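Local structure of EchA1_1 (Mycobacterium avium subsp. paratuberculosis, 3R9T) at residues T6-N18 / T23-V37. The protein probably acts as an enoyl-CoA hydratase of fatty-acid metabolism, interconverting (2E)-enoyl-CoA and (3S)-3-hydroxyacyl-CoA by addition or removal of water. Residues are numbered along the deposited sequence; the frame is centred on the assembly and turned at random.
Sequences TDAPGALAERRGN and TINRPEARNAINAAV
With CG trans to its own backbone nitrogen (chi1 -165°), Asn25 swings its amide toward the loop ahead of strand 11-16, while Leu12, its chi1 of -55° setting CG opposite the carbonyl carbon, lays its branched end slantwise across that amide. Asn25 ND2 donates to Pro9 O at 3.0 Å, in the carbonyl plane, and Leu12 CG lies 3.9 Å from the same ND2. Ala8 CB touches this nitrogen too, so ND2 is flanked by aliphatic groups while it serves a backbone oxygen. One residue further on, Asn25 N gives Gly10 O a 2.7 Å bond, so that Asn25 grips two successive carbonyls. Regular antiparallel pairing continues inward through the non-hydrogen-bonded pair Ala11-Ile24 to the hydrogen-bonded pair Leu12-Thr23, joined by Leu12 N to Thr23 O (2.8 Å) and Thr23 N to Leu12 O (2.9 Å). Gly10 packs closely on the first turn of helix 35-50, its CA 3.8 Å from Ala36 O; Asn34 OD1 caps this helix by accepting from Val37 N. Neighbouring Arg26 forms a salt bridge through NH1 with Asp72, outside both segments. Asn25 thus illustrates how a side-chain amide can prolong a hairpin's hydrogen bonding past its strands, here 11-16 and 19-24, which edge the main sheet of the crotonase fold.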
# COMPACT_ATOMS: atom_id res chain seq x y z
N THR B 6 29.28 -29.54 -21.91
CA THR B 6 28.22 -28.80 -21.16
C THR B 6 27.23 -28.16 -22.14
O THR B 6 26.36 -28.84 -22.67
CB THR B 6 28.83 -27.74 -20.21
N ASP B 7 27.37 -26.86 -22.37
CA ASP B 7 26.50 -26.15 -23.31
C ASP B 7 25.01 -26.22 -22.94
O ASP B 7 24.16 -26.30 -23.82
CB ASP B 7 26.71 -26.68 -24.73
N ALA B 8 24.71 -26.19 -21.64
CA ALA B 8 23.32 -26.13 -21.20
C ALA B 8 22.88 -24.67 -21.19
O ALA B 8 23.67 -23.79 -20.85
CB ALA B 8 23.18 -26.73 -19.81
N PRO B 9 21.62 -24.42 -21.56
CA PRO B 9 21.12 -23.06 -21.64
C PRO B 9 20.94 -22.45 -20.26
O PRO B 9 20.84 -23.16 -19.27
CB PRO B 9 19.77 -23.23 -22.34
CG PRO B 9 19.36 -24.59 -22.03
CD PRO B 9 20.59 -25.41 -21.91
N GLY B 10 20.92 -21.12 -20.23
CA GLY B 10 20.82 -20.38 -18.99
C GLY B 10 19.52 -20.63 -18.25
O GLY B 10 19.47 -20.52 -17.03
N ALA B 11 18.46 -20.95 -18.99
CA ALA B 11 17.18 -21.30 -18.40
C ALA B 11 16.52 -22.39 -19.22
O ALA B 11 16.61 -22.38 -20.45
CB ALA B 11 16.28 -20.08 -18.32
N LEU B 12 15.86 -23.32 -18.54
CA LEU B 12 15.09 -24.38 -19.19
C LEU B 12 13.61 -24.00 -19.14
O LEU B 12 13.19 -23.25 -18.27
CB LEU B 12 15.30 -25.71 -18.46
CG LEU B 12 16.74 -26.19 -18.29
CD1 LEU B 12 16.82 -27.36 -17.30
CD2 LEU B 12 17.35 -26.56 -19.63
N ALA B 13 12.84 -24.51 -20.10
CA ALA B 13 11.39 -24.39 -20.05
C ALA B 13 10.82 -25.77 -20.28
O ALA B 13 11.29 -26.51 -21.15
CB ALA B 13 10.88 -23.42 -21.10
N GLU B 14 9.83 -26.12 -19.46
CA GLU B 14 9.16 -27.41 -19.55
C GLU B 14 7.68 -27.19 -19.26
O GLU B 14 7.30 -26.17 -18.67
CB GLU B 14 9.81 -28.42 -18.59
CG GLU B 14 9.47 -28.29 -17.11
CD GLU B 14 10.00 -29.47 -16.31
OE1 GLU B 14 11.21 -29.78 -16.41
OE2 GLU B 14 9.20 -30.09 -15.58
N ARG B 15 6.84 -28.11 -19.70
CA ARG B 15 5.39 -27.99 -19.51
C ARG B 15 4.90 -29.06 -18.55
O ARG B 15 5.15 -30.24 -18.75
CB ARG B 15 4.67 -28.08 -20.86
CG ARG B 15 4.45 -26.73 -21.52
CD ARG B 15 3.14 -26.10 -21.06
NE ARG B 15 2.00 -26.65 -21.79
CZ ARG B 15 1.64 -26.29 -23.02
NH1 ARG B 15 2.33 -25.38 -23.70
NH2 ARG B 15 0.59 -26.86 -23.60
N ARG B 16 4.22 -28.63 -17.48
CA ARG B 16 3.50 -29.55 -16.61
C ARG B 16 2.04 -29.28 -16.88
O ARG B 16 1.45 -28.36 -16.31
CB ARG B 16 3.77 -29.28 -15.12
CG ARG B 16 5.21 -29.31 -14.67
CD ARG B 16 5.80 -30.69 -14.68
NE ARG B 16 7.20 -30.64 -14.24
CZ ARG B 16 7.64 -30.90 -13.01
NH1 ARG B 16 8.94 -30.80 -12.76
NH2 ARG B 16 6.81 -31.27 -12.04
N GLY B 17 1.44 -30.06 -17.78
CA GLY B 17 0.06 -29.81 -18.20
C GLY B 17 -0.06 -28.43 -18.82
O GLY B 17 0.67 -28.12 -19.77
N ASN B 18 -0.93 -27.57 -18.27
CA ASN B 18 -1.12 -26.20 -18.79
C ASN B 18 -0.26 -25.11 -18.12
O ASN B 18 -0.52 -23.92 -18.30
CB ASN B 18 -2.60 -25.79 -18.75
CG ASN B 18 -3.19 -25.79 -17.33
OD1 ASN B 18 -2.48 -25.78 -16.33
ND2 ASN B 18 -4.52 -25.79 -17.27
N THR B 23 12.98 -22.78 -15.43
CA THR B 23 13.97 -23.04 -14.39
C THR B 23 15.28 -22.34 -14.73
O THR B 23 15.87 -22.60 -15.79
CB THR B 23 14.20 -24.56 -14.21
OG1 THR B 23 12.95 -25.23 -13.96
CG2 THR B 23 15.17 -24.83 -13.08
N ILE B 24 15.74 -21.45 -13.86
CA ILE B 24 17.03 -20.82 -14.05
C ILE B 24 18.05 -21.94 -13.87
O ILE B 24 17.95 -22.71 -12.91
CB ILE B 24 17.29 -19.70 -13.04
CG1 ILE B 24 16.24 -18.59 -13.18
CG2 ILE B 24 18.68 -19.12 -13.25
CD1 ILE B 24 16.24 -17.62 -12.00
N ASN B 25 19.00 -22.03 -14.79
CA ASN B 25 19.85 -23.21 -14.93
C ASN B 25 21.35 -22.88 -14.81
O ASN B 25 22.15 -23.28 -15.65
CB ASN B 25 19.54 -23.87 -16.28
CG ASN B 25 20.09 -25.28 -16.39
OD1 ASN B 25 20.14 -26.02 -15.41
ND2 ASN B 25 20.50 -25.67 -17.60
N ARG B 26 21.72 -22.15 -13.76
CA ARG B 26 23.14 -21.92 -13.44
C ARG B 26 23.48 -22.20 -11.98
O ARG B 26 24.00 -21.32 -11.28
CB ARG B 26 23.56 -20.50 -13.77
CG ARG B 26 23.45 -20.12 -15.22
CD ARG B 26 23.96 -18.71 -15.37
NE ARG B 26 25.41 -18.63 -15.22
CZ ARG B 26 26.06 -17.62 -14.64
NH1 ARG B 26 25.41 -16.59 -14.11
NH2 ARG B 26 27.39 -17.65 -14.57
N PRO B 27 23.21 -23.43 -11.52
CA PRO B 27 23.45 -23.69 -10.10
C PRO B 27 24.92 -23.54 -9.70
O PRO B 27 25.19 -23.11 -8.59
CB PRO B 27 22.94 -25.12 -9.91
CG PRO B 27 22.96 -25.74 -11.25
CD PRO B 27 22.76 -24.63 -12.24
N GLU B 28 25.84 -23.85 -10.61
CA GLU B 28 27.28 -23.64 -10.36
C GLU B 28 27.61 -22.18 -10.01
O GLU B 28 28.67 -21.89 -9.45
CB GLU B 28 28.12 -24.10 -11.56
CG GLU B 28 28.07 -23.17 -12.80
CD GLU B 28 26.91 -23.45 -13.75
OE1 GLU B 28 25.97 -24.19 -13.37
OE2 GLU B 28 26.95 -22.93 -14.89
N ALA B 29 26.71 -21.26 -10.37
CA ALA B 29 26.88 -19.84 -10.06
C ALA B 29 25.72 -19.29 -9.22
O ALA B 29 25.41 -18.10 -9.29
CB ALA B 29 27.03 -19.03 -11.35
N ARG B 30 25.09 -20.16 -8.44
CA ARG B 30 23.99 -19.78 -7.54
C ARG B 30 22.83 -19.15 -8.29
O ARG B 30 22.09 -18.32 -7.75
CB ARG B 30 24.49 -18.88 -6.41
CG ARG B 30 25.31 -19.67 -5.43
CD ARG B 30 26.39 -18.98 -4.60
NE ARG B 30 26.38 -17.55 -4.23
CZ ARG B 30 25.65 -16.89 -3.31
NH1 ARG B 30 25.94 -15.60 -3.15
NH2 ARG B 30 24.64 -17.42 -2.59
N ASN B 31 22.67 -19.57 -9.54
CA ASN B 31 21.58 -19.15 -10.40
C ASN B 31 21.53 -17.63 -10.57
O ASN B 31 20.46 -17.05 -10.73
CB ASN B 31 20.24 -19.72 -9.89
CG ASN B 31 20.12 -21.22 -10.14
OD1 ASN B 31 20.53 -21.73 -11.19
ND2 ASN B 31 19.57 -21.94 -9.17
N ALA B 32 22.71 -17.01 -10.55
CA ALA B 32 22.84 -15.58 -10.79
C ALA B 32 22.46 -15.25 -12.23
O ALA B 32 22.66 -16.05 -13.15
CB ALA B 32 24.27 -15.09 -10.48
N ILE B 33 21.90 -14.06 -12.41
CA ILE B 33 21.41 -13.64 -13.71
C ILE B 33 22.52 -13.08 -14.59
O ILE B 33 23.23 -12.15 -14.20
CB ILE B 33 20.34 -12.55 -13.61
CG1 ILE B 33 19.19 -13.03 -12.73
CG2 ILE B 33 19.79 -12.19 -15.00
CD1 ILE B 33 18.56 -14.36 -13.18
N ASN B 34 22.63 -13.65 -15.78
CA ASN B 34 23.40 -13.06 -16.86
C ASN B 34 22.56 -13.05 -18.15
O ASN B 34 21.40 -13.50 -18.17
CB ASN B 34 24.72 -13.83 -17.06
CG ASN B 34 24.51 -15.25 -17.56
OD1 ASN B 34 23.39 -15.65 -17.90
ND2 ASN B 34 25.58 -16.03 -17.61
N ALA B 35 23.16 -12.57 -19.24
CA ALA B 35 22.47 -12.51 -20.54
C ALA B 35 21.89 -13.86 -21.02
O ALA B 35 20.82 -13.89 -21.61
CB ALA B 35 23.39 -11.91 -21.60
N ALA B 36 22.61 -14.96 -20.77
CA ALA B 36 22.14 -16.29 -21.17
C ALA B 36 20.85 -16.70 -20.42
O ALA B 36 19.93 -17.27 -21.02
CB ALA B 36 23.24 -17.33 -20.94
N VAL B 37 20.78 -16.40 -19.13
CA VAL B 37 19.58 -16.65 -18.34
C VAL B 37 18.44 -15.78 -18.89
O VAL B 37 17.32 -16.25 -19.08
CB VAL B 37 19.79 -16.36 -16.84
CG1 VAL B 37 18.47 -16.53 -16.06
CG2 VAL B 37 20.92 -17.25 -16.25
O HOH W 1 19.93 -19.22 -22.84
O HOH W 2 12.01 -25.92 -16.40